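Local coordinates for protein succinate dehydrogenase subunit A (Mycolicibacterium smegmatis, PDB 7D6V) that probably oxidises succinate to fumarate at a bound FAD and hands the electrons on to the iron-sulfur subunit of the respiratory complex, at residues 47-58 with 128-138; 100-108 with 139-147. All coordinates share one frame; numbering follows the deposited sequence.

How the contacts relate
Contact 1 and contact 2 share helix 136-159 and lie within the FAD-binding region, their centres about 12 Å apart. Along the chain the order is 47-58, 100-108, 128-138, 139-147, so the two pairings alternate, and 128-138 runs directly into 139-147. Contact 1 joins the flavin-lining loop and edge strand 54-55 to strand 129-130 and the first turn of the helix; contact 2 continues along the next turns, where the end of helix 84-102 and its following loop pack. They meet where Cys54 SG touches Ile140 CD1 and Val48 packs on Ile141. One helix thus connects the flavin site with a surface covered by the iron-sulfur subunit.

Contact 1. Residues 47-58 with 128-138; sequences TVMAEGGCAAAM and RLAHVGDRTGL. With FAD (flavin-adenine dinucleotide), chain D.
The carbonyl oxygen of Cys54 is held by two groups of the opposing strand: Ala130 N donates a hydrogen bond to Cys54 O at 2.9 Å, and the CA-H of Leu129 points at it too. Cys54 N returns a bond to Ala130 O (3.0 Å), closing an antiparallel hydrogen-bonded pair, and Ala56 N bonds Arg128 O. Strand 54-55 thereby becomes one edge of a three-stranded sheet with 129-130 and 118-119. Leu129 lays CD2 alongside Gly53 and CD1 on Ala55 CB (4.1 Å), while from the other face Ala130 CB meets Met58 CE.

Nearer the flavin, the connection passes to the start of helix 136-159. Thr136 OG1 donates to Gly52 O from above the carbonyl plane, and Gly137 N bonds Ala50 O at 3.2 Å. Having no side chain, Gly137 also brings its CA within 3.2 Å of Thr47 O.

With OG1 anti to the carbonyl carbon (chi1 -57°), the Thr47 hydroxyl faces the cofactor, donating to FAD O1A (2.7 Å) and accepting from FAD O4', while CG2 turns to Gly137 O. Ala50 CB sits against FAD C4X at 3.5 Å. Glu51 and Asp134 pack through their CB atoms, their carboxylates paired with Lys58 of the iron-sulfur subunit and Arg119 respectively. The helix start thus takes up the carbonyls of Ala50 and Gly52, while the Thr47 hydroxyl and, weakly, Gly52 N (to FAD O4) serve the cofactor, consistent with a loop held in place beside the flavin.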
loop_
_atom_site.group_PDB
_atom_site.type_symbol
_atom_site.label_atom_id
_atom_site.label_comp_id
_atom_site.label_asym_id
_atom_site.label_seq_id
_atom_site.Cartn_x
_atom_site.Cartn_y
_atom_site.Cartn_z
ATOM N N THR A 47 -0.455 -2.110 -10.421
ATOM C CA THR A 47 0.431 -3.183 -9.987
ATOM C C THR A 47 0.456 -3.324 -8.468
ATOM O O THR A 47 0.679 -4.426 -7.954
ATOM C CB THR A 47 1.839 -2.936 -10.537
ATOM O OG1 THR A 47 1.780 -2.836 -11.963
ATOM C CG2 THR A 47 2.786 -4.065 -10.166
ATOM N N VAL A 48 0.204 -2.237 -7.733
ATOM C CA VAL A 48 0.243 -2.283 -6.274
ATOM C C VAL A 48 -0.794 -3.239 -5.705
ATOM O O VAL A 48 -0.644 -3.708 -4.573
ATOM C CB VAL A 48 0.037 -0.875 -5.668
ATOM C CG1 VAL A 48 1.094 0.083 -6.157
ATOM C CG2 VAL A 48 -1.359 -0.350 -5.956
ATOM N N MET A 49 -1.854 -3.537 -6.460
ATOM C CA MET A 49 -2.960 -4.326 -5.935
ATOM C C MET A 49 -2.700 -5.825 -5.968
ATOM O O MET A 49 -3.427 -6.573 -5.309
ATOM C CB MET A 49 -4.239 -4.008 -6.711
ATOM C CG MET A 49 -4.627 -2.543 -6.679
ATOM S SD MET A 49 -6.183 -2.208 -7.518
ATOM C CE MET A 49 -7.346 -2.852 -6.322
ATOM N N ALA A 50 -1.695 -6.281 -6.709
ATOM C CA ALA A 50 -1.414 -7.708 -6.788
ATOM C C ALA A 50 -0.894 -8.231 -5.454
ATOM O O ALA A 50 -0.068 -7.593 -4.796
ATOM C CB ALA A 50 -0.405 -7.987 -7.898
ATOM N N GLU A 51 -1.385 -9.404 -5.055
ATOM C CA GLU A 51 -1.056 -9.989 -3.759
ATOM C C GLU A 51 -0.469 -11.391 -3.858
ATOM O O GLU A 51 -0.318 -12.056 -2.828
ATOM C CB GLU A 51 -2.293 -10.026 -2.857
ATOM C CG GLU A 51 -3.144 -8.777 -2.882
ATOM C CD GLU A 51 -4.195 -8.776 -1.791
ATOM O OE1 GLU A 51 -5.304 -9.298 -2.027
ATOM O OE2 GLU A 51 -3.908 -8.260 -0.692
ATOM N N GLY A 52 -0.133 -11.861 -5.053
ATOM C CA GLY A 52 0.362 -13.217 -5.185
ATOM C C GLY A 52 1.870 -13.315 -5.250
ATOM O O GLY A 52 2.553 -13.134 -4.239
ATOM N N GLY A 53 2.402 -13.605 -6.432
ATOM C CA GLY A 53 3.835 -13.760 -6.574
ATOM C C GLY A 53 4.238 -13.711 -8.029
ATOM O O GLY A 53 3.408 -13.537 -8.923
ATOM N N CYS A 54 5.540 -13.852 -8.257
ATOM C CA CYS A 54 6.114 -13.908 -9.595
ATOM C C CYS A 54 6.492 -15.345 -9.902
ATOM O O CYS A 54 7.274 -15.953 -9.166
ATOM C CB CYS A 54 7.345 -13.013 -9.712
ATOM S SG CYS A 54 7.016 -11.263 -9.720
ATOM N N ALA A 55 5.967 -15.876 -11.000
ATOM C CA ALA A 55 6.319 -17.222 -11.433
ATOM C C ALA A 55 7.684 -17.172 -12.108
ATOM O O ALA A 55 7.838 -16.559 -13.168
ATOM C CB ALA A 55 5.251 -17.776 -12.369
ATOM N N ALA A 56 8.676 -17.809 -11.494
ATOM C CA ALA A 56 10.024 -17.843 -12.041
ATOM C C ALA A 56 10.684 -19.149 -11.634
ATOM O O ALA A 56 10.724 -19.481 -10.448
ATOM C CB ALA A 56 10.852 -16.651 -11.552
ATOM N N ALA A 57 11.211 -19.879 -12.618
ATOM C CA ALA A 57 11.833 -21.180 -12.375
ATOM C C ALA A 57 13.233 -20.984 -11.792
ATOM O O ALA A 57 14.256 -21.313 -12.395
ATOM C CB ALA A 57 11.870 -21.999 -13.656
ATOM N N MET A 58 13.261 -20.434 -10.578
ATOM C CA MET A 58 14.510 -20.243 -9.854
ATOM C C MET A 58 15.004 -21.518 -9.184
ATOM O O MET A 58 16.193 -21.604 -8.861
ATOM C CB MET A 58 14.345 -19.136 -8.812
ATOM C CG MET A 58 14.194 -17.753 -9.414
ATOM S SD MET A 58 14.145 -16.429 -8.197
ATOM C CE MET A 58 12.772 -16.952 -7.184
ATOM N N ARG A 128 6.798 -21.918 -7.592
ATOM C CA ARG A 128 7.483 -20.962 -8.450
ATOM C C ARG A 128 7.318 -19.512 -8.039
ATOM O O ARG A 128 8.122 -18.681 -8.472
ATOM C CB ARG A 128 6.988 -21.093 -9.897
ATOM C CG ARG A 128 7.691 -22.136 -10.710
ATOM C CD ARG A 128 7.531 -21.854 -12.183
ATOM N NE ARG A 128 6.383 -22.546 -12.754
ATOM C CZ ARG A 128 6.382 -23.820 -13.122
ATOM N NH1 ARG A 128 7.464 -24.564 -12.978
ATOM N NH2 ARG A 128 5.291 -24.354 -13.636
ATOM N N LEU A 129 6.317 -19.175 -7.235
ATOM C CA LEU A 129 5.897 -17.788 -7.061
ATOM C C LEU A 129 6.721 -17.142 -5.956
ATOM O O LEU A 129 6.505 -17.400 -4.771
ATOM C CB LEU A 129 4.404 -17.718 -6.765
ATOM C CG LEU A 129 3.490 -17.566 -7.983
ATOM C CD1 LEU A 129 3.499 -18.820 -8.834
ATOM C CD2 LEU A 129 2.079 -17.230 -7.550
ATOM N N ALA A 130 7.672 -16.297 -6.348
ATOM C CA ALA A 130 8.396 -15.482 -5.385
ATOM C C ALA A 130 7.453 -14.455 -4.776
ATOM O O ALA A 130 6.752 -13.741 -5.495
ATOM C CB ALA A 130 9.575 -14.786 -6.059
ATOM N N HIS A 131 7.445 -14.368 -3.450
ATOM C CA HIS A 131 6.427 -13.604 -2.749
ATOM C C HIS A 131 7.021 -12.935 -1.520
ATOM O O HIS A 131 8.090 -13.309 -1.034
ATOM C CB HIS A 131 5.261 -14.501 -2.324
ATOM C CG HIS A 131 5.645 -15.530 -1.311
ATOM N ND1 HIS A 131 5.374 -15.390 0.032
ATOM C CD2 HIS A 131 6.314 -16.700 -1.438
ATOM C CE1 HIS A 131 5.844 -16.436 0.686
ATOM N NE2 HIS A 131 6.419 -17.246 -0.184
ATOM N N VAL A 132 6.308 -11.922 -1.035
ATOM C CA VAL A 132 6.519 -11.348 0.290
ATOM C C VAL A 132 5.142 -11.053 0.882
ATOM O O VAL A 132 4.403 -10.211 0.359
ATOM C CB VAL A 132 7.418 -10.097 0.266
ATOM C CG1 VAL A 132 6.822 -8.953 -0.551
ATOM C CG2 VAL A 132 7.697 -9.631 1.681
ATOM N N GLY A 133 4.779 -11.777 1.938
ATOM C CA GLY A 133 3.436 -11.667 2.484
ATOM C C GLY A 133 2.406 -11.903 1.405
ATOM O O GLY A 133 2.533 -12.818 0.586
ATOM N N ASP A 134 1.375 -11.068 1.387
ATOM C CA ASP A 134 0.585 -10.849 0.182
ATOM C C ASP A 134 0.656 -9.362 -0.148
ATOM O O ASP A 134 -0.317 -8.622 0.014
ATOM C CB ASP A 134 -0.860 -11.312 0.391
ATOM C CG ASP A 134 -0.979 -12.816 0.520
ATOM O OD1 ASP A 134 -0.145 -13.536 -0.064
ATOM O OD2 ASP A 134 -1.907 -13.281 1.214
ATOM N N ARG A 135 1.825 -8.933 -0.632
ATOM C CA ARG A 135 2.023 -7.576 -1.124
ATOM C C ARG A 135 3.059 -7.540 -2.239
ATOM O O ARG A 135 3.815 -6.569 -2.347
ATOM C CB ARG A 135 2.409 -6.629 0.017
ATOM C CG ARG A 135 3.449 -7.173 0.967
ATOM C CD ARG A 135 3.766 -6.168 2.058
ATOM N NE ARG A 135 4.809 -6.652 2.957
ATOM C CZ ARG A 135 4.593 -7.489 3.966
ATOM N NH1 ARG A 135 5.601 -7.878 4.735
ATOM N NH2 ARG A 135 3.370 -7.938 4.208
ATOM N N THR A 136 3.133 -8.598 -3.049
ATOM C CA THR A 136 4.232 -8.736 -3.999
ATOM C C THR A 136 4.224 -7.623 -5.040
ATOM O O THR A 136 5.284 -7.114 -5.421
ATOM C CB THR A 136 4.168 -10.106 -4.671
ATOM O OG1 THR A 136 3.934 -11.111 -3.678
ATOM C CG2 THR A 136 5.470 -10.410 -5.380
ATOM N N GLY A 137 3.040 -7.235 -5.519
ATOM C CA GLY A 137 2.968 -6.144 -6.478
ATOM C C GLY A 137 3.471 -4.832 -5.908
ATOM O O GLY A 137 4.167 -4.071 -6.589
ATOM N N LEU A 138 3.130 -4.553 -4.649
ATOM C CA LEU A 138 3.642 -3.360 -3.986
ATOM C C LEU A 138 5.160 -3.394 -3.892
ATOM O O LEU A 138 5.825 -2.383 -4.145
ATOM C CB LEU A 138 3.024 -3.230 -2.595
ATOM C CG LEU A 138 3.561 -2.094 -1.727
ATOM C CD1 LEU A 138 3.076 -0.756 -2.247
ATOM C CD2 LEU A 138 3.156 -2.288 -0.280
HETATM P PA FAD D . -0.261 -1.010 -14.537
HETATM O O1A FAD D . 0.937 -0.891 -13.670
HETATM O O2A FAD D . -1.505 -1.589 -13.982
HETATM O O5B FAD D . -0.632 0.465 -15.024
HETATM C C5B FAD D . -0.290 0.985 -16.295
HETATM C C4B FAD D . 0.179 2.423 -16.156
HETATM O O4B FAD D . -0.156 3.168 -17.321
HETATM C C3B FAD D . -0.449 3.172 -15.005
HETATM O O3B FAD D . 0.585 3.909 -14.371
HETATM C C2B FAD D . -1.392 4.150 -15.657
HETATM O O2B FAD D . -1.560 5.341 -14.901
HETATM C C1B FAD D . -0.688 4.431 -16.952
HETATM N N9A FAD D . -1.625 4.923 -17.973
HETATM C C8A FAD D . -2.716 4.300 -18.417
HETATM N N7A FAD D . -3.337 5.036 -19.356
HETATM C C5A FAD D . -2.632 6.160 -19.519
HETATM C C6A FAD D . -2.724 7.370 -20.348
HETATM N N6A FAD D . -3.725 7.542 -21.225
HETATM N N1A FAD D . -1.775 8.302 -20.203
HETATM C C2A FAD D . -0.762 8.160 -19.344
HETATM N N3A FAD D . -0.618 7.092 -18.563
HETATM C C4A FAD D . -1.503 6.078 -18.605
HETATM N N1 FAD D . -1.266 -10.700 -11.487
HETATM C C2 FAD D . -0.530 -11.672 -10.911
HETATM O O2 FAD D . 0.328 -12.242 -11.592
HETATM N N3 FAD D . -0.681 -12.052 -9.642
HETATM C C4 FAD D . -1.584 -11.493 -8.848
HETATM O O4 FAD D . -1.706 -11.861 -7.672
HETATM C C4X FAD D . -2.438 -10.423 -9.389
HETATM N N5 FAD D . -3.369 -9.815 -8.638
HETATM C C5X FAD D . -4.127 -8.840 -9.162
HETATM C C6 FAD D . -5.082 -8.220 -8.373
HETATM C C7 FAD D . -5.870 -7.218 -8.904
HETATM C C7M FAD D . -6.909 -6.542 -8.060
HETATM C C8 FAD D . -5.693 -6.808 -10.312
HETATM C C8M FAD D . -6.548 -5.719 -10.888
HETATM C C9 FAD D . -4.739 -7.419 -11.104
HETATM C C9A FAD D . -3.954 -8.422 -10.575
HETATM N N10 FAD D . -2.991 -9.043 -11.374
HETATM C C10 FAD D . -2.215 -10.051 -10.796
HETATM C "C1'" FAD D . -2.789 -8.643 -12.762
HETATM C "C2'" FAD D . -1.531 -7.787 -12.863
HETATM O "O2'" FAD D . -1.403 -6.964 -11.707
HETATM C "C3'" FAD D . -1.557 -6.859 -14.063
HETATM O "O3'" FAD D . -1.540 -7.647 -15.246
HETATM C "C4'" FAD D . -0.336 -5.952 -14.065
HETATM O "O4'" FAD D . -0.337 -5.147 -12.895
HETATM C "C5'" FAD D . -0.300 -5.031 -15.269
HETATM O "O5'" FAD D . 0.751 -4.101 -15.059
HETATM P P FAD D . 1.137 -2.977 -16.121
HETATM O O1P FAD D . 2.488 -2.474 -15.752
HETATM O O2P FAD D . 0.923 -3.496 -17.497
HETATM O O3P FAD D . 0.057 -1.808 -15.891
#

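Contact 2. Residues 100-108 with 139-147; sequences ELETYGALF and EIIRTLQQK
Lys147 lays its aliphatic chain over the ring of Tyr104 in a CH-pi contact, with Lys147 CG 4.0 Å from the ring centroid and only 10° off the normal. The bend of the lysine at chi2 (62°) carries CD and CE on across the face toward Tyr104 CD2 and CE2. Glu100 O lies over the opposite face, so the aromatic ring is sandwiched between lysine methylenes and a backbone carbonyl.

Van der Waals contacts follow the helix back toward its start. Thr143 turns its methyl, CG2, to Tyr104 CB at 3.5 Å and also to Leu101 O, while its OG1, hydrogen-bonded within the helix to Glu139 O, rests near Ala106 CB. Leu101 sends CD1 to Ile140 CG1 (4.1 Å), and its CD2 lies between Thr143 CG2 and Leu144 CD2.

A single hydrogen bond crosses the interface, and it is weak: Leu107 N to Glu139 OE1, 3.3 Å long but nearly straight at 163°. The same OE1 forms a salt bridge with Arg143 of the iron-sulfur subunit, and Gln140 of that subunit hydrogen-bonds to Leu107 O. Against helix 136-159 the turn is therefore held mainly by van der Waals packing, and the buried Glu139 carboxylate, its charge probably stabilised by that arginine, ties this packing to the subunit interface.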
loop_
_atom_site.group_PDB
_atom_site.type_symbol
_atom_site.label_atom_id
_atom_site.label_comp_id
_atom_site.label_asym_id
_atom_site.label_seq_id
_atom_site.Cartn_x
_atom_site.Cartn_y
_atom_site.Cartn_z
ATOM N N GLU A 100 17.482 -9.861 -10.422
ATOM C CA GLU A 100 17.950 -8.484 -10.483
ATOM C C GLU A 100 17.010 -7.520 -9.777
ATOM O O GLU A 100 17.409 -6.387 -9.500
ATOM C CB GLU A 100 18.166 -8.047 -11.934
ATOM C CG GLU A 100 16.908 -7.828 -12.735
ATOM C CD GLU A 100 17.187 -7.708 -14.219
ATOM O OE1 GLU A 100 18.313 -8.039 -14.641
ATOM O OE2 GLU A 100 16.280 -7.279 -14.961
ATOM N N LEU A 101 15.776 -7.940 -9.482
ATOM C CA LEU A 101 14.901 -7.110 -8.659
ATOM C C LEU A 101 15.494 -6.864 -7.278
ATOM O O LEU A 101 15.380 -5.760 -6.737
ATOM C CB LEU A 101 13.522 -7.754 -8.519
ATOM C CG LEU A 101 12.408 -7.266 -9.436
ATOM C CD1 LEU A 101 11.132 -8.022 -9.132
ATOM C CD2 LEU A 101 12.201 -5.774 -9.275
ATOM N N GLU A 102 16.121 -7.878 -6.683
ATOM C CA GLU A 102 16.650 -7.712 -5.336
ATOM C C GLU A 102 18.036 -7.085 -5.312
ATOM O O GLU A 102 18.513 -6.725 -4.232
ATOM C CB GLU A 102 16.665 -9.050 -4.596
ATOM C CG GLU A 102 17.536 -10.116 -5.201
ATOM C CD GLU A 102 17.570 -11.366 -4.353
ATOM O OE1 GLU A 102 17.099 -11.308 -3.201
ATOM O OE2 GLU A 102 18.068 -12.406 -4.834
ATOM N N THR A 103 18.693 -6.940 -6.465
ATOM C CA THR A 103 19.840 -6.046 -6.540
ATOM C C THR A 103 19.415 -4.588 -6.503
ATOM O O THR A 103 20.255 -3.714 -6.270
ATOM C CB THR A 103 20.653 -6.311 -7.806
ATOM O OG1 THR A 103 19.887 -5.941 -8.957
ATOM C CG2 THR A 103 21.019 -7.770 -7.895
ATOM N N TYR A 104 18.134 -4.311 -6.731
ATOM C CA TYR A 104 17.591 -2.968 -6.614
ATOM C C TYR A 104 17.114 -2.650 -5.205
ATOM O O TYR A 104 16.752 -1.501 -4.938
ATOM C CB TYR A 104 16.422 -2.772 -7.585
ATOM C CG TYR A 104 16.712 -3.056 -9.040
ATOM C CD1 TYR A 104 15.681 -3.351 -9.917
ATOM C CD2 TYR A 104 18.003 -3.018 -9.540
ATOM C CE1 TYR A 104 15.924 -3.608 -11.245
ATOM C CE2 TYR A 104 18.256 -3.273 -10.867
ATOM C CZ TYR A 104 17.213 -3.567 -11.715
ATOM O OH TYR A 104 17.459 -3.823 -13.042
ATOM N N GLY A 105 17.093 -3.632 -4.308
ATOM C CA GLY A 105 16.678 -3.404 -2.939
ATOM C C GLY A 105 15.423 -4.140 -2.520
ATOM O O GLY A 105 14.909 -3.913 -1.421
ATOM N N ALA A 106 14.916 -5.022 -3.377
ATOM C CA ALA A 106 13.723 -5.785 -3.040
ATOM C C ALA A 106 14.026 -6.813 -1.958
ATOM O O ALA A 106 15.088 -7.440 -1.953
ATOM C CB ALA A 106 13.168 -6.483 -4.280
ATOM N N LEU A 107 13.081 -6.985 -1.038
ATOM C CA LEU A 107 13.203 -7.940 0.061
ATOM C C LEU A 107 12.026 -8.907 0.002
ATOM O O LEU A 107 10.936 -8.596 0.490
ATOM C CB LEU A 107 13.258 -7.225 1.406
ATOM C CG LEU A 107 14.508 -6.405 1.714
ATOM C CD1 LEU A 107 14.299 -5.606 2.975
ATOM C CD2 LEU A 107 15.715 -7.305 1.851
ATOM N N PHE A 108 12.244 -10.075 -0.594
ATOM C CA PHE A 108 11.245 -11.129 -0.591
ATOM C C PHE A 108 11.330 -11.935 0.701
ATOM O O PHE A 108 12.209 -11.727 1.541
ATOM C CB PHE A 108 11.436 -12.057 -1.790
ATOM C CG PHE A 108 11.204 -11.399 -3.115
ATOM C CD1 PHE A 108 9.939 -11.364 -3.672
ATOM C CD2 PHE A 108 12.251 -10.824 -3.810
ATOM C CE1 PHE A 108 9.723 -10.765 -4.893
ATOM C CE2 PHE A 108 12.041 -10.223 -5.033
ATOM C CZ PHE A 108 10.775 -10.193 -5.575
ATOM N N GLU A 139 5.725 -4.548 -3.537
ATOM C CA GLU A 139 7.177 -4.673 -3.459
ATOM C C GLU A 139 7.821 -4.428 -4.816
ATOM O O GLU A 139 8.820 -3.707 -4.917
ATOM C CB GLU A 139 7.550 -6.054 -2.925
ATOM C CG GLU A 139 9.041 -6.310 -2.801
ATOM C CD GLU A 139 9.657 -5.619 -1.602
ATOM O OE1 GLU A 139 10.653 -4.893 -1.783
ATOM O OE2 GLU A 139 9.147 -5.802 -0.478
ATOM N N ILE A 140 7.245 -5.000 -5.874
ATOM C CA ILE A 140 7.805 -4.843 -7.214
ATOM C C ILE A 140 7.797 -3.377 -7.628
ATOM O O ILE A 140 8.809 -2.836 -8.094
ATOM C CB ILE A 140 7.029 -5.712 -8.219
ATOM C CG1 ILE A 140 7.328 -7.188 -7.989
ATOM C CG2 ILE A 140 7.372 -5.322 -9.642
ATOM C CD1 ILE A 140 6.307 -8.094 -8.602
ATOM N N ILE A 141 6.654 -2.710 -7.460
ATOM C CA ILE A 141 6.539 -1.336 -7.938
ATOM C C ILE A 141 7.386 -0.391 -7.089
ATOM O O ILE A 141 8.003 0.543 -7.615
ATOM C CB ILE A 141 5.059 -0.910 -8.005
ATOM C CG1 ILE A 141 4.906 0.358 -8.849
ATOM C CG2 ILE A 141 4.469 -0.726 -6.622
ATOM C CD1 ILE A 141 3.492 0.619 -9.302
ATOM N N ARG A 142 7.456 -0.628 -5.773
ATOM C CA ARG A 142 8.329 0.174 -4.922
ATOM C C ARG A 142 9.780 0.019 -5.339
ATOM O O ARG A 142 10.519 1.006 -5.425
ATOM C CB ARG A 142 8.173 -0.241 -3.462
ATOM C CG ARG A 142 7.094 0.479 -2.700
ATOM C CD ARG A 142 7.357 1.961 -2.524
ATOM N NE ARG A 142 6.131 2.603 -2.066
ATOM C CZ ARG A 142 5.127 2.935 -2.867
ATOM N NH1 ARG A 142 5.216 2.708 -4.167
ATOM N NH2 ARG A 142 4.040 3.498 -2.374
ATOM N N THR A 143 10.207 -1.219 -5.594
ATOM C CA THR A 143 11.588 -1.463 -5.981
ATOM C C THR A 143 11.919 -0.766 -7.292
ATOM O O THR A 143 12.974 -0.136 -7.418
ATOM C CB THR A 143 11.833 -2.966 -6.089
ATOM O OG1 THR A 143 11.309 -3.614 -4.926
ATOM C CG2 THR A 143 13.304 -3.257 -6.177
ATOM N N LEU A 144 11.020 -0.852 -8.272
ATOM C CA LEU A 144 11.278 -0.204 -9.556
ATOM C C LEU A 144 11.327 1.315 -9.420
ATOM O O LEU A 144 12.209 1.967 -9.995
ATOM C CB LEU A 144 10.221 -0.627 -10.570
ATOM C CG LEU A 144 10.289 -2.092 -10.997
ATOM C CD1 LEU A 144 9.090 -2.451 -11.844
ATOM C CD2 LEU A 144 11.575 -2.376 -11.746
ATOM N N GLN A 145 10.396 1.897 -8.660
ATOM C CA GLN A 145 10.385 3.346 -8.476
ATOM C C GLN A 145 11.644 3.828 -7.759
ATOM O O GLN A 145 12.241 4.845 -8.141
ATOM C CB GLN A 145 9.123 3.743 -7.711
ATOM C CG GLN A 145 9.176 5.078 -7.011
ATOM C CD GLN A 145 8.040 5.244 -6.029
ATOM O OE1 GLN A 145 7.328 4.291 -5.724
ATOM N NE2 GLN A 145 7.859 6.458 -5.531
ATOM N N GLN A 146 12.075 3.101 -6.728
ATOM C CA GLN A 146 13.285 3.486 -6.017
ATOM C C GLN A 146 14.529 3.282 -6.870
ATOM O O GLN A 146 15.504 4.025 -6.727
ATOM C CB GLN A 146 13.382 2.709 -4.708
ATOM C CG GLN A 146 12.369 3.162 -3.678
ATOM C CD GLN A 146 12.151 2.147 -2.583
ATOM O OE1 GLN A 146 12.662 1.032 -2.645
ATOM N NE2 GLN A 146 11.382 2.526 -1.575
ATOM N N LYS A 147 14.513 2.300 -7.773
ATOM C CA LYS A 147 15.614 2.150 -8.718
ATOM C C LYS A 147 15.675 3.331 -9.679
ATOM O O LYS A 147 16.764 3.807 -10.021
ATOM C CB LYS A 147 15.471 0.832 -9.475
ATOM C CG LYS A 147 16.510 0.607 -10.550
ATOM C CD LYS A 147 17.905 0.552 -9.968
ATOM C CE LYS A 147 18.927 0.261 -11.047
ATOM N NZ LYS A 147 20.316 0.384 -10.543
#